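Local coordinates for protein dioxygenase (Pseudomonas brassicacearum, PDB 5V2D) that probably cleaves the central double bond of lignin-derived stilbenes with dioxygen, using a non-haem iron centre held by four histidines, at residues Ser32-Lys37 / Ala462-Glu467; Gly60-Val65 / Glu437-Pro442; Phe80-Gly85 / Thr106-Ala111; Gly121-Ala126 / Ala153-Ala158; Glu204-Gly207 / Pro211-Val214. All coordinates share one frame; numbering follows the deposited sequence.

Contact 1 (Ser32-Lys37 / Ala462-Glu467)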
# COMPACT_ATOMS: atom_id res chain seq x y z
N SER A 32 -0.12 -9.73 -17.52
CA SER A 32 -1.10 -9.69 -18.58
C SER A 32 -2.27 -8.74 -18.30
O SER A 32 -2.52 -8.39 -17.15
CB SER A 32 -1.73 -11.09 -18.76
OG SER A 32 -0.73 -12.03 -19.00
N GLY A 33 -2.94 -8.32 -19.41
CA GLY A 33 -4.14 -7.56 -19.28
C GLY A 33 -3.84 -6.09 -18.99
O GLY A 33 -2.66 -5.70 -18.84
N ALA A 34 -4.87 -5.29 -18.91
CA ALA A 34 -4.71 -3.86 -18.71
C ALA A 34 -4.07 -3.53 -17.38
O ALA A 34 -3.27 -2.61 -17.29
CB ALA A 34 -6.06 -3.17 -18.79
N LEU A 35 -4.38 -4.27 -16.36
CA LEU A 35 -3.83 -3.96 -15.04
C LEU A 35 -2.30 -4.34 -14.93
O LEU A 35 -1.56 -3.58 -14.32
CB LEU A 35 -4.58 -4.69 -13.97
CG LEU A 35 -5.65 -3.84 -13.27
CD1 LEU A 35 -6.47 -2.98 -14.14
CD2 LEU A 35 -6.43 -4.55 -12.22
N TYR A 36 -1.91 -5.48 -15.46
CA TYR A 36 -0.59 -6.04 -15.14
C TYR A 36 0.41 -6.17 -16.26
O TYR A 36 1.57 -6.48 -16.03
CB TYR A 36 -0.72 -7.37 -14.34
CG TYR A 36 -1.49 -7.15 -13.05
CD1 TYR A 36 -0.94 -6.39 -12.00
CD2 TYR A 36 -2.79 -7.64 -12.88
CE1 TYR A 36 -1.63 -6.12 -10.87
CE2 TYR A 36 -3.50 -7.38 -11.70
CZ TYR A 36 -2.93 -6.58 -10.73
OH TYR A 36 -3.60 -6.30 -9.58
N LYS A 37 0.03 -5.83 -17.48
CA LYS A 37 0.98 -5.79 -18.50
C LYS A 37 2.04 -4.73 -18.13
O LYS A 37 1.72 -3.66 -17.63
CB LYS A 37 0.34 -5.46 -19.82
CG LYS A 37 1.21 -5.43 -21.02
CD LYS A 37 0.38 -5.00 -22.28
CE LYS A 37 -0.82 -5.90 -22.60
NZ LYS A 37 -1.68 -5.20 -23.61
N ALA A 462 -11.08 -2.50 -20.93
CA ALA A 462 -11.36 -3.00 -22.27
C ALA A 462 -10.63 -2.15 -23.27
O ALA A 462 -10.19 -2.67 -24.26
CB ALA A 462 -12.86 -2.97 -22.55
N GLU A 463 -10.49 -0.85 -23.04
CA GLU A 463 -9.76 -0.01 -24.01
C GLU A 463 -8.27 0.06 -23.70
O GLU A 463 -7.54 0.61 -24.46
CB GLU A 463 -10.31 1.39 -24.02
CG GLU A 463 -11.81 1.44 -24.26
CD GLU A 463 -12.29 2.90 -24.01
OE1 GLU A 463 -13.23 3.16 -23.25
OE2 GLU A 463 -11.68 3.89 -24.51
N GLU A 464 -7.84 -0.45 -22.56
CA GLU A 464 -6.47 -0.20 -22.03
C GLU A 464 -6.12 1.30 -21.99
O GLU A 464 -5.06 1.70 -22.45
CB GLU A 464 -5.38 -0.95 -22.85
CG GLU A 464 -5.71 -2.45 -22.90
CD GLU A 464 -4.54 -3.37 -23.17
OE1 GLU A 464 -3.49 -2.95 -23.71
OE2 GLU A 464 -4.70 -4.55 -22.81
N ARG A 465 -6.99 2.07 -21.41
CA ARG A 465 -6.87 3.54 -21.27
C ARG A 465 -6.96 3.82 -19.78
O ARG A 465 -7.50 3.01 -19.03
CB ARG A 465 -8.07 4.24 -21.98
CG ARG A 465 -7.83 5.65 -22.44
CD ARG A 465 -8.79 6.14 -23.55
NE ARG A 465 -10.21 5.97 -23.16
CZ ARG A 465 -10.95 6.77 -22.35
NH1 ARG A 465 -10.48 7.81 -21.66
NH2 ARG A 465 -12.27 6.53 -22.20
N SER A 466 -6.54 4.99 -19.36
CA SER A 466 -6.51 5.41 -17.98
C SER A 466 -6.96 6.84 -17.90
O SER A 466 -6.65 7.64 -18.77
CB SER A 466 -5.06 5.27 -17.41
OG SER A 466 -4.60 3.95 -17.50
N GLU A 467 -7.69 7.16 -16.84
CA GLU A 467 -8.07 8.54 -16.48
C GLU A 467 -7.79 8.72 -15.02
O GLU A 467 -7.94 7.76 -14.26
CB GLU A 467 -9.62 8.78 -16.65
CG GLU A 467 -10.02 8.59 -18.08
CD GLU A 467 -11.58 8.73 -18.32
OE1 GLU A 467 -12.32 8.67 -17.38
OE2 GLU A 467 -12.01 8.88 -19.45

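Contact 2 (Gly60-Val65 / Glu437-Pro442)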
# COMPACT_ATOMS: atom_id res chain seq x y z
N GLY A 60 -1.83 21.13 -5.41
CA GLY A 60 -0.83 20.18 -4.80
C GLY A 60 -0.55 19.04 -5.75
O GLY A 60 -0.84 19.14 -6.94
N THR A 61 0.03 17.99 -5.21
CA THR A 61 0.51 16.88 -6.05
C THR A 61 -0.01 15.55 -5.48
O THR A 61 0.09 15.30 -4.28
CB THR A 61 2.04 16.88 -6.14
OG1 THR A 61 2.50 18.12 -6.64
CG2 THR A 61 2.52 15.78 -7.06
N PHE A 62 -0.56 14.74 -6.37
CA PHE A 62 -0.96 13.37 -6.05
C PHE A 62 0.22 12.49 -6.47
O PHE A 62 0.49 12.37 -7.69
CB PHE A 62 -2.19 13.00 -6.84
CG PHE A 62 -2.64 11.57 -6.70
CD1 PHE A 62 -2.30 10.78 -5.62
CD2 PHE A 62 -3.42 11.01 -7.66
CE1 PHE A 62 -2.75 9.48 -5.50
CE2 PHE A 62 -3.88 9.70 -7.54
CZ PHE A 62 -3.56 8.94 -6.45
N TYR A 63 0.93 11.91 -5.51
CA TYR A 63 2.02 11.00 -5.80
C TYR A 63 1.49 9.57 -5.65
O TYR A 63 0.70 9.29 -4.74
CB TYR A 63 3.18 11.16 -4.83
CG TYR A 63 3.81 12.52 -4.86
CD1 TYR A 63 4.78 12.82 -5.87
CD2 TYR A 63 3.53 13.47 -3.96
CE1 TYR A 63 5.42 14.06 -5.89
CE2 TYR A 63 4.15 14.69 -3.98
CZ TYR A 63 5.10 14.98 -4.92
OH TYR A 63 5.70 16.20 -4.94
N GLN A 64 1.93 8.69 -6.50
CA GLN A 64 1.56 7.29 -6.38
C GLN A 64 2.76 6.43 -6.82
O GLN A 64 3.50 6.85 -7.70
CB GLN A 64 0.32 7.00 -7.23
CG GLN A 64 -0.27 5.63 -6.74
CD GLN A 64 -1.75 5.31 -7.05
OE1 GLN A 64 -2.39 5.75 -8.07
NE2 GLN A 64 -2.26 4.45 -6.21
N VAL A 65 2.94 5.25 -6.23
CA VAL A 65 4.00 4.36 -6.73
C VAL A 65 3.38 3.06 -7.22
O VAL A 65 2.45 2.50 -6.58
CB VAL A 65 5.10 4.14 -5.69
CG1 VAL A 65 4.57 3.49 -4.40
CG2 VAL A 65 6.27 3.37 -6.24
N GLU A 437 -6.01 2.92 -5.83
CA GLU A 437 -6.20 3.52 -4.53
C GLU A 437 -6.55 5.01 -4.57
O GLU A 437 -5.83 5.81 -5.19
CB GLU A 437 -4.95 3.40 -3.68
CG GLU A 437 -5.16 3.95 -2.26
CD GLU A 437 -3.88 3.98 -1.40
OE1 GLU A 437 -3.01 4.80 -1.73
OE2 GLU A 437 -3.74 3.24 -0.40
N PRO A 438 -7.58 5.42 -3.83
CA PRO A 438 -7.92 6.83 -3.85
C PRO A 438 -7.19 7.69 -2.83
O PRO A 438 -6.76 7.22 -1.80
CB PRO A 438 -9.46 6.78 -3.51
CG PRO A 438 -9.54 5.66 -2.52
CD PRO A 438 -8.56 4.60 -3.09
N ILE A 439 -7.15 9.00 -3.12
CA ILE A 439 -6.81 10.00 -2.13
C ILE A 439 -8.02 10.89 -1.87
O ILE A 439 -8.96 10.98 -2.68
CB ILE A 439 -5.67 10.89 -2.53
CG1 ILE A 439 -5.84 11.41 -3.98
CG2 ILE A 439 -4.34 10.15 -2.41
CD1 ILE A 439 -5.09 12.69 -4.23
N PHE A 440 -7.97 11.58 -0.73
CA PHE A 440 -8.95 12.57 -0.36
C PHE A 440 -8.30 13.95 -0.27
O PHE A 440 -7.23 14.07 0.33
CB PHE A 440 -9.65 12.23 0.94
CG PHE A 440 -10.48 13.35 1.47
CD1 PHE A 440 -11.72 13.61 0.91
CD2 PHE A 440 -10.02 14.19 2.49
CE1 PHE A 440 -12.50 14.72 1.36
CE2 PHE A 440 -10.81 15.24 2.93
CZ PHE A 440 -12.03 15.49 2.38
N ILE A 441 -8.96 14.95 -0.84
CA ILE A 441 -8.46 16.30 -0.82
C ILE A 441 -9.53 17.19 -0.15
O ILE A 441 -10.62 17.29 -0.68
CB ILE A 441 -8.22 16.83 -2.25
CG1 ILE A 441 -7.20 15.97 -2.96
CG2 ILE A 441 -7.74 18.28 -2.20
CD1 ILE A 441 -6.92 16.33 -4.43
N PRO A 442 -9.22 17.85 0.98
CA PRO A 442 -10.24 18.69 1.58
C PRO A 442 -10.67 19.84 0.70
O PRO A 442 -9.89 20.35 -0.05
CB PRO A 442 -9.51 19.32 2.80
CG PRO A 442 -8.23 18.47 3.00
CD PRO A 442 -7.92 17.89 1.71
O HOH W 1 -5.22 5.98 -7.87

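Contact 3 (Phe80-Gly85 / Thr106-Ala111)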
# COMPACT_ATOMS: atom_id res chain seq x y z
N PHE A 80 3.38 -9.52 -8.48
CA PHE A 80 3.20 -8.07 -8.72
C PHE A 80 3.95 -7.23 -7.72
O PHE A 80 4.56 -6.22 -8.09
CB PHE A 80 1.69 -7.75 -8.64
CG PHE A 80 1.37 -6.28 -8.63
CD1 PHE A 80 0.75 -5.74 -7.57
CD2 PHE A 80 1.63 -5.52 -9.71
CE1 PHE A 80 0.37 -4.38 -7.54
CE2 PHE A 80 1.32 -4.16 -9.70
CZ PHE A 80 0.67 -3.61 -8.60
N PHE A 81 4.00 -7.66 -6.47
CA PHE A 81 4.65 -6.92 -5.40
C PHE A 81 6.19 -6.80 -5.57
O PHE A 81 6.84 -6.15 -4.77
CB PHE A 81 4.37 -7.55 -4.02
CG PHE A 81 2.96 -7.51 -3.57
CD1 PHE A 81 2.05 -6.57 -3.98
CD2 PHE A 81 2.58 -8.33 -2.48
CE1 PHE A 81 0.71 -6.56 -3.53
CE2 PHE A 81 1.28 -8.30 -1.95
CZ PHE A 81 0.32 -7.44 -2.51
N ASN A 82 6.75 -7.46 -6.57
CA ASN A 82 8.21 -7.48 -6.72
C ASN A 82 8.77 -6.52 -7.80
O ASN A 82 9.96 -6.48 -8.03
CB ASN A 82 8.69 -8.89 -7.02
CG ASN A 82 10.10 -9.17 -6.48
OD1 ASN A 82 10.67 -8.39 -5.62
ND2 ASN A 82 10.64 -10.30 -6.91
N GLY A 83 7.93 -5.71 -8.40
CA GLY A 83 8.35 -4.90 -9.54
C GLY A 83 9.05 -3.60 -9.08
O GLY A 83 8.69 -3.04 -8.04
N ASP A 84 10.02 -3.17 -9.84
CA ASP A 84 10.74 -1.89 -9.58
C ASP A 84 9.73 -0.75 -9.36
O ASP A 84 8.79 -0.60 -10.14
CB ASP A 84 11.65 -1.57 -10.72
CG ASP A 84 12.67 -2.70 -10.95
OD1 ASP A 84 13.64 -2.77 -10.18
OD2 ASP A 84 12.47 -3.45 -11.91
N GLY A 85 9.96 0.06 -8.34
CA GLY A 85 9.08 1.18 -8.06
C GLY A 85 9.13 2.30 -9.08
O GLY A 85 10.21 2.82 -9.35
N THR A 106 16.99 2.82 -7.55
CA THR A 106 17.52 1.94 -6.53
C THR A 106 18.83 1.30 -7.00
O THR A 106 19.07 1.16 -8.19
CB THR A 106 16.55 0.79 -6.17
OG1 THR A 106 16.31 0.01 -7.30
CG2 THR A 106 15.22 1.36 -5.58
N ASP A 107 19.63 0.84 -6.05
CA ASP A 107 20.82 0.09 -6.43
C ASP A 107 20.39 -1.15 -7.27
O ASP A 107 21.07 -1.51 -8.19
CB ASP A 107 21.59 -0.44 -5.25
CG ASP A 107 22.15 0.63 -4.34
OD1 ASP A 107 22.21 1.77 -4.66
OD2 ASP A 107 22.66 0.27 -3.23
N ARG A 108 19.28 -1.78 -6.91
CA ARG A 108 18.80 -2.97 -7.60
C ARG A 108 18.50 -2.67 -9.08
O ARG A 108 18.91 -3.42 -9.97
CB ARG A 108 17.57 -3.51 -6.94
CG ARG A 108 16.84 -4.61 -7.69
CD ARG A 108 15.79 -5.26 -6.81
NE ARG A 108 14.87 -6.15 -7.51
CZ ARG A 108 14.18 -7.12 -6.93
NH1 ARG A 108 13.29 -7.82 -7.66
NH2 ARG A 108 14.34 -7.44 -5.67
N LEU A 109 17.74 -1.61 -9.30
CA LEU A 109 17.46 -1.18 -10.66
C LEU A 109 18.74 -0.87 -11.45
O LEU A 109 18.87 -1.23 -12.61
CB LEU A 109 16.52 -0.01 -10.71
CG LEU A 109 16.18 0.52 -12.11
CD1 LEU A 109 15.36 -0.46 -12.87
CD2 LEU A 109 15.36 1.78 -12.07
N LEU A 110 19.63 -0.11 -10.85
CA LEU A 110 20.81 0.31 -11.59
C LEU A 110 21.73 -0.87 -11.90
O LEU A 110 22.41 -0.88 -12.93
CB LEU A 110 21.58 1.39 -10.82
CG LEU A 110 20.87 2.72 -10.70
CD1 LEU A 110 21.64 3.76 -9.96
CD2 LEU A 110 20.39 3.28 -12.03
N ALA A 111 21.77 -1.87 -11.02
CA ALA A 111 22.55 -3.06 -11.34
C ALA A 111 21.92 -3.81 -12.55
O ALA A 111 22.62 -4.29 -13.44
CB ALA A 111 22.73 -3.95 -10.12
O HOH W 2 12.41 -8.93 -3.77
O HOH W 3 13.49 -10.50 -6.31
O HOH W 4 13.90 -1.01 -8.10
O HOH W 5 13.96 -5.54 -10.14

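Contact 4 (Gly121-Ala126 / Ala153-Ala158)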
# COMPACT_ATOMS: atom_id res chain seq x y z
N GLY A 121 15.75 -12.80 -8.02
CA GLY A 121 14.98 -14.00 -7.98
C GLY A 121 13.67 -13.86 -7.24
O GLY A 121 12.88 -12.93 -7.50
N VAL A 122 13.49 -14.78 -6.29
CA VAL A 122 12.26 -14.92 -5.56
C VAL A 122 12.06 -13.72 -4.68
O VAL A 122 13.03 -13.21 -4.07
CB VAL A 122 12.32 -16.23 -4.71
CG1 VAL A 122 11.16 -16.31 -3.73
CG2 VAL A 122 12.28 -17.49 -5.64
N TYR A 123 10.81 -13.26 -4.59
CA TYR A 123 10.41 -12.10 -3.76
C TYR A 123 11.01 -12.19 -2.37
O TYR A 123 10.79 -13.18 -1.64
CB TYR A 123 8.88 -11.98 -3.69
CG TYR A 123 8.35 -10.88 -2.84
CD1 TYR A 123 7.83 -11.15 -1.59
CD2 TYR A 123 8.39 -9.51 -3.26
CE1 TYR A 123 7.31 -10.10 -0.77
CE2 TYR A 123 7.85 -8.50 -2.44
CZ TYR A 123 7.31 -8.79 -1.22
OH TYR A 123 6.85 -7.84 -0.31
N ARG A 124 11.78 -11.15 -2.01
CA ARG A 124 12.35 -10.98 -0.66
C ARG A 124 13.21 -12.18 -0.27
O ARG A 124 13.31 -12.57 0.90
CB ARG A 124 11.26 -10.69 0.38
CG ARG A 124 10.62 -9.28 0.24
CD ARG A 124 9.91 -8.81 1.51
NE ARG A 124 10.81 -8.77 2.66
CZ ARG A 124 10.47 -8.39 3.91
NH1 ARG A 124 9.21 -8.14 4.16
NH2 ARG A 124 11.41 -8.29 4.91
N ASN A 125 13.82 -12.83 -1.28
CA ASN A 125 14.73 -13.92 -1.00
C ASN A 125 16.00 -13.70 -1.83
O ASN A 125 16.17 -14.22 -2.96
CB ASN A 125 14.04 -15.28 -1.26
CG ASN A 125 14.97 -16.46 -0.90
OD1 ASN A 125 16.14 -16.21 -0.56
ND2 ASN A 125 14.48 -17.72 -0.99
N ALA A 126 16.88 -12.94 -1.22
CA ALA A 126 18.14 -12.59 -1.92
C ALA A 126 19.07 -13.80 -2.13
O ALA A 126 19.92 -13.77 -3.01
CB ALA A 126 18.88 -11.49 -1.16
N ALA A 153 10.00 7.09 -1.05
CA ALA A 153 9.48 5.89 -1.70
C ALA A 153 9.89 4.72 -0.84
O ALA A 153 11.09 4.51 -0.52
CB ALA A 153 10.06 5.72 -3.10
N LEU A 154 8.90 3.98 -0.37
CA LEU A 154 9.08 3.04 0.72
C LEU A 154 8.76 1.59 0.29
O LEU A 154 7.81 1.32 -0.46
CB LEU A 154 8.20 3.39 1.86
CG LEU A 154 8.35 4.83 2.37
CD1 LEU A 154 6.98 5.54 2.27
CD2 LEU A 154 8.80 4.79 3.82
N LYS A 155 9.49 0.67 0.91
CA LYS A 155 9.15 -0.70 0.86
C LYS A 155 9.74 -1.38 2.12
O LYS A 155 10.82 -1.11 2.49
CB LYS A 155 9.81 -1.19 -0.36
CG LYS A 155 10.05 -2.59 -0.54
CD LYS A 155 8.97 -3.34 -0.86
CE LYS A 155 9.47 -4.50 -1.75
NZ LYS A 155 8.13 -5.18 -2.01
N GLU A 156 8.95 -2.26 2.69
CA GLU A 156 9.13 -2.70 4.07
C GLU A 156 10.31 -3.63 4.31
O GLU A 156 10.53 -4.05 5.45
CB GLU A 156 7.84 -3.37 4.59
CG GLU A 156 7.54 -4.74 3.93
CD GLU A 156 6.05 -5.09 4.07
OE1 GLU A 156 5.20 -4.25 3.69
OE2 GLU A 156 5.72 -6.20 4.58
N ASP A 157 11.07 -3.94 3.28
CA ASP A 157 12.29 -4.78 3.40
C ASP A 157 13.55 -3.96 3.56
O ASP A 157 14.62 -4.51 3.63
CB ASP A 157 12.45 -5.73 2.21
CG ASP A 157 12.64 -5.03 0.89
OD1 ASP A 157 12.42 -3.78 0.80
OD2 ASP A 157 12.99 -5.77 -0.12
N ALA A 158 13.45 -2.62 3.59
CA ALA A 158 14.63 -1.78 3.61
C ALA A 158 14.28 -0.36 4.02
O ALA A 158 13.09 -0.03 4.18
CB ALA A 158 15.30 -1.81 2.24
O HOH W 6 7.06 -8.03 2.54
O HOH W 7 10.49 -6.30 6.93

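Contact 5 (Glu204-Gly207 / Pro211-Val214)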
# COMPACT_ATOMS: atom_id res chain seq x y z
N GLU A 204 11.08 -7.53 11.35
CA GLU A 204 12.36 -8.15 11.03
C GLU A 204 13.49 -7.15 11.18
O GLU A 204 14.39 -6.97 10.33
CB GLU A 204 12.32 -8.78 9.62
CG GLU A 204 11.42 -10.04 9.57
CD GLU A 204 11.49 -10.71 8.20
OE1 GLU A 204 12.55 -11.27 7.81
OE2 GLU A 204 10.45 -10.66 7.49
N ALA A 205 13.43 -6.45 12.29
CA ALA A 205 14.18 -5.20 12.44
C ALA A 205 15.67 -5.43 12.66
O ALA A 205 16.45 -4.45 12.55
CB ALA A 205 13.62 -4.40 13.56
N LYS A 206 16.07 -6.67 12.98
CA LYS A 206 17.51 -6.98 13.02
C LYS A 206 17.94 -7.99 12.01
O LYS A 206 18.99 -8.61 12.19
CB LYS A 206 17.86 -7.49 14.44
CG LYS A 206 17.64 -6.41 15.46
CD LYS A 206 18.13 -6.86 16.82
CE LYS A 206 18.12 -5.64 17.75
NZ LYS A 206 18.39 -6.10 19.13
N GLY A 207 17.22 -8.12 10.90
CA GLY A 207 17.62 -9.08 9.86
C GLY A 207 16.59 -10.14 9.64
O GLY A 207 15.53 -10.21 10.31
N PRO A 211 12.55 -11.63 15.30
CA PRO A 211 11.30 -11.24 15.91
C PRO A 211 11.25 -9.79 16.41
O PRO A 211 10.23 -9.40 17.01
CB PRO A 211 11.23 -12.18 17.15
CG PRO A 211 12.67 -12.34 17.55
CD PRO A 211 13.43 -12.40 16.24
N ASP A 212 12.30 -9.01 16.17
CA ASP A 212 12.36 -7.66 16.68
C ASP A 212 11.37 -6.75 15.93
O ASP A 212 11.27 -6.80 14.68
CB ASP A 212 13.75 -7.10 16.51
CG ASP A 212 14.80 -7.97 17.24
OD1 ASP A 212 15.22 -8.97 16.61
OD2 ASP A 212 15.06 -7.74 18.45
N LEU A 213 10.70 -5.90 16.72
CA LEU A 213 9.76 -4.90 16.26
C LEU A 213 10.18 -3.60 16.85
O LEU A 213 10.62 -3.54 17.99
CB LEU A 213 8.38 -5.21 16.80
CG LEU A 213 7.78 -6.52 16.31
CD1 LEU A 213 6.38 -6.68 16.86
CD2 LEU A 213 7.64 -6.53 14.81
N VAL A 214 10.04 -2.50 16.12
CA VAL A 214 10.40 -1.19 16.65
C VAL A 214 9.38 -0.16 16.23
O VAL A 214 9.07 -0.13 15.01
CB VAL A 214 11.71 -0.60 16.06
CG1 VAL A 214 12.30 0.47 16.94
CG2 VAL A 214 12.65 -1.63 15.59
O HOH W 8 9.89 -9.14 13.54

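Contact 1 (Ser32-Lys37 / Ala462-Glu467)
This is a small surface contact in which K37, A34 and E464 meet between a short N-terminal helix and the turn of a beta hairpin. A34 and Y36 lie in the helix, which ends just before K37. E464 lies in the turn between strands 452-460 and 465-472. The main link is a salt bridge. K37 NZ donates to E464 OE1 at 2.9 Å and uses the syn lone pair of that oxygen. A second bond, from K37 NZ to E464 OE2, is weak at 3.2 Å, so the ammonium group sits before both carboxylate oxygens but favours one. The two side chains cross at about a right angle. K37 starts out extended and then bends at chi3 (-58°), which turns NZ toward the glutamate. Nearer the backbone, A34 CB packs against the stem of the glutamate, 4.2 Å from E464 CG. A34 and E464 also have the closest backbones here, with CA atoms 5.2 Å apart.

R465 points away from the helix and belongs to a separate charge network. Its NE donates to E463 OE2 at 2.9 Å, in the guanidinium plane. Its NH1 donates to E467 OE2, which it meets on the anti side. R483 is a further partner of E467. On the other flank, Y36 OH bonds F408 O, and R489 and R491 bond the carbonyl oxygens of A34, Y36 and K37.

E464 adopts left-handed backbone angles (phi 52°), and both it and R465 face L460. This is a G1 beta bulge, closing a hairpin in the beta-propeller fold of the carotenoid oxygenase family.

Contact 2 (Gly60-Val65 / Glu437-Pro442)
The backbones of F62 and I439 run past each other in opposite directions, with CA atoms 7.8 Å apart, and no hydrogen bond joins the two segments directly. They belong to different sheets, so side chains and one water make the contact. F62 and I439 carry the apolar part. I439 CD1 lies over one face of the F62 ring, 3.9 Å from the centroid and 25° off the ring normal. This is a CH-pi contact. The second branch, I439 CG2, touches the rim at F62 CE1, 3.5 Å away. With chi1 of I439 at 47°, both branches lie on the same side of the ring, CD1 over the face and CG2 near the CE1 rim.

The polar part lies beside it. Water 1 donates to Q64 OE1 at 2.8 Å and to E437 O at 2.8 Å. The same water lies at the edge of the F62 ring, in its plane. Q64 NE2 packs 3.8 Å from E437 CB, while its own hydrogen bond goes to L494 O. The E437 carboxylate is bonded to residues outside the two segments. E437 OE2 is hydrogen-bonded to H495 ND1, and H495 is an iron ligand; OE1 is held by R375 and G496 N. This makes E437 a second-shell residue. The side chain of E437 is about 7 Å from the bound iron(III) ion.

Strand 60-67 is flanked by strands 85-93 and 496-500 in its sheet. Strand 433-442 is outermost in its own sheet, next to 452-460. W498 of 496-500 and V455 of 452-460 both pack on I439, so neighbouring strands of the two sheets border the contact.

Contact 3 (Phe80-Gly85 / Thr106-Ala111)
D84 OD1 is gripped by two waters that tie it to T106, the N-cap, and to R108, in the helix. Water 4 donates to D84 OD1 at 2.7 Å and also bonds T106 OG1. Water 5 donates to D84 OD1 at 2.8 Å and accepts from R108 NE at 2.8 Å. The aspartate and the arginine are thus bridged by water 5, since D84 OD1 and R108 NE are too far apart for a salt bridge. The other oxygen, D84 OD2, is taken by Q70 N. The methyl L109 CD1 packs against the carboxylate, 3.9 Å from D84 OD1.

The end of R108 meets N82. The side chain leaves the helix with CG anti to the backbone N (chi1 170°) and stays extended to NE, which carries the guanidinium across to the loop. R108 NH1 donates to N82 OD1, but the bond is weak: 3.4 Å and bent to 129°. The amide and guanidinium planes stand nearly perpendicular. Waters strengthen the join. Water 2 donates to N82 OD1 at 2.6 Å and accepts from R108 NH2. Water 3 accepts from N82 ND2 and, weakly, from R108 NH1. The firmer partners lie outside the two segments: N137 O for R108 NH2 and D78 OD1 for N82 ND2. Buried polar groups on both sides are thereby served by protein and water together.

T106 sits right before helix 107-115. Its OG1 accepts from L109 N at 2.9 Å with an angle of 167°. This is a classic threonine N-cap, here linked through water 4 to the loop that leads into strand 85-93.

Contact 4 (Gly121-Ala126 / Ala153-Ala158)
Y123 and R124 reach from a loop to K155, E156 and D157 by three kinds of interaction. The first is a direct polar touch. K155 NZ lies at the edge of the Y123 ring, near its plane, 3.4 Å from CE2. It also makes a weak hydrogen bond to Y123 OH at 3.4 Å. K155 has another partner in F81 O.

The second kind is packing on a flat group. D157 CB lies over one face of the R124 guanidinium, 3.5 Å from NE. The aspartate and the arginine run alongside each other, pointing oppositely. With chi1 of D157 at 63°, its carboxylate is turned to T138 OG1 rather than to the arginine. Within its own segment, R124 CG sits over the centre of the Y123 ring. The positive phi of R124 (58°) suits its place in the type II turn V122-N125.

The third kind runs through water. Water 6 accepts from R124 NH1 at 2.7 Å and donates to E156 OE2 at 3.1 Å. It also bonds Y123 OH at 2.9 Å. Water 7 accepts from R124 NH2 and donates to E156 O at 2.7 Å. R124 and E156 make no salt bridge. Y203 OH joins them instead, bonding both R124 NH1 and E156 OE2.

E156 OE1 bonds H239 ND1, and H239 is an iron ligand. R124 thus reaches E156 through water 6 and Y203. This water and hydroxyl network probably helps hold a second-shell carboxylate, which in turn probably helps to orient the histidine.

Contact 5 (Glu204-Gly207 / Pro211-Val214)
K206 and D212 both start with CG anti to the carbonyl carbon (chi1 -64° for K206, -58° for D212), and this brings the lysine chain across the aspartate carboxylate. Beyond CG the lysine is extended. Its methylenes do most of the touching, with K206 CD 3.5 Å from D212 CG. The charged ends meet less closely. K206 NZ and D212 OD2 form a long salt bridge of 3.8 Å. K206 is exposed, so this pair lies at the solvent side. D212 OD2 has a further partner in Q231 NE2.

The backbone supplies the firmer bond. A205 N donates to D212 O at 3.2 Å, with an N-H...O angle of 161°. Water 8 lies beside it, accepting from E204 N at 3.0 Å and probably donating to D212 O at 2.9 Å. E204 N itself makes no direct hydrogen bond to that oxygen. A205 CB turns toward the strand and packs 3.6 Å from V214 CG2. Its methyl also rests near D212 CB.

The CB of E204 points away from the strand. E204 OE2 bonds H268 NE2, and OE1 bonds G209 N within the loop. G207 N returns to E204 O at 3.1 Å, closing a type I beta turn from E204 to G207. At its backbone angles a side chain on G207 would press on the carbonyl O of K206.

Strands 198-203 and 212-218 are adjacent and antiparallel. The contact is the closed end of a beta hairpin with a long connection, in one of the four-stranded sheets of the beta propeller.

Contacts 3 and 4 are the closest pair, with centres 9 Å apart. They join where F81 O and K155 NZ probably hydrogen-bond at 3.2 Å. Contact 4 reaches contact 5 through R124 NH2 and E204 OE2, a weak ion pair at 3.6 Å. Contact 1 meets contact 3 through the edge-to-face rings of Y36 and F80. Contact 2 touches contact 3 where V65 CG2 packs 4.0 Å from G85 CA. Contacts 2 and 4 do not touch, but both approach the iron site from the second shell, E437 through H495 and E156 through H239. The side chains of E437 and E156 lie about 7 Å and 6 Å from the iron. Contacts 1 and 5 lie on opposite sides of the chain's centre, their centres 38 Å apart.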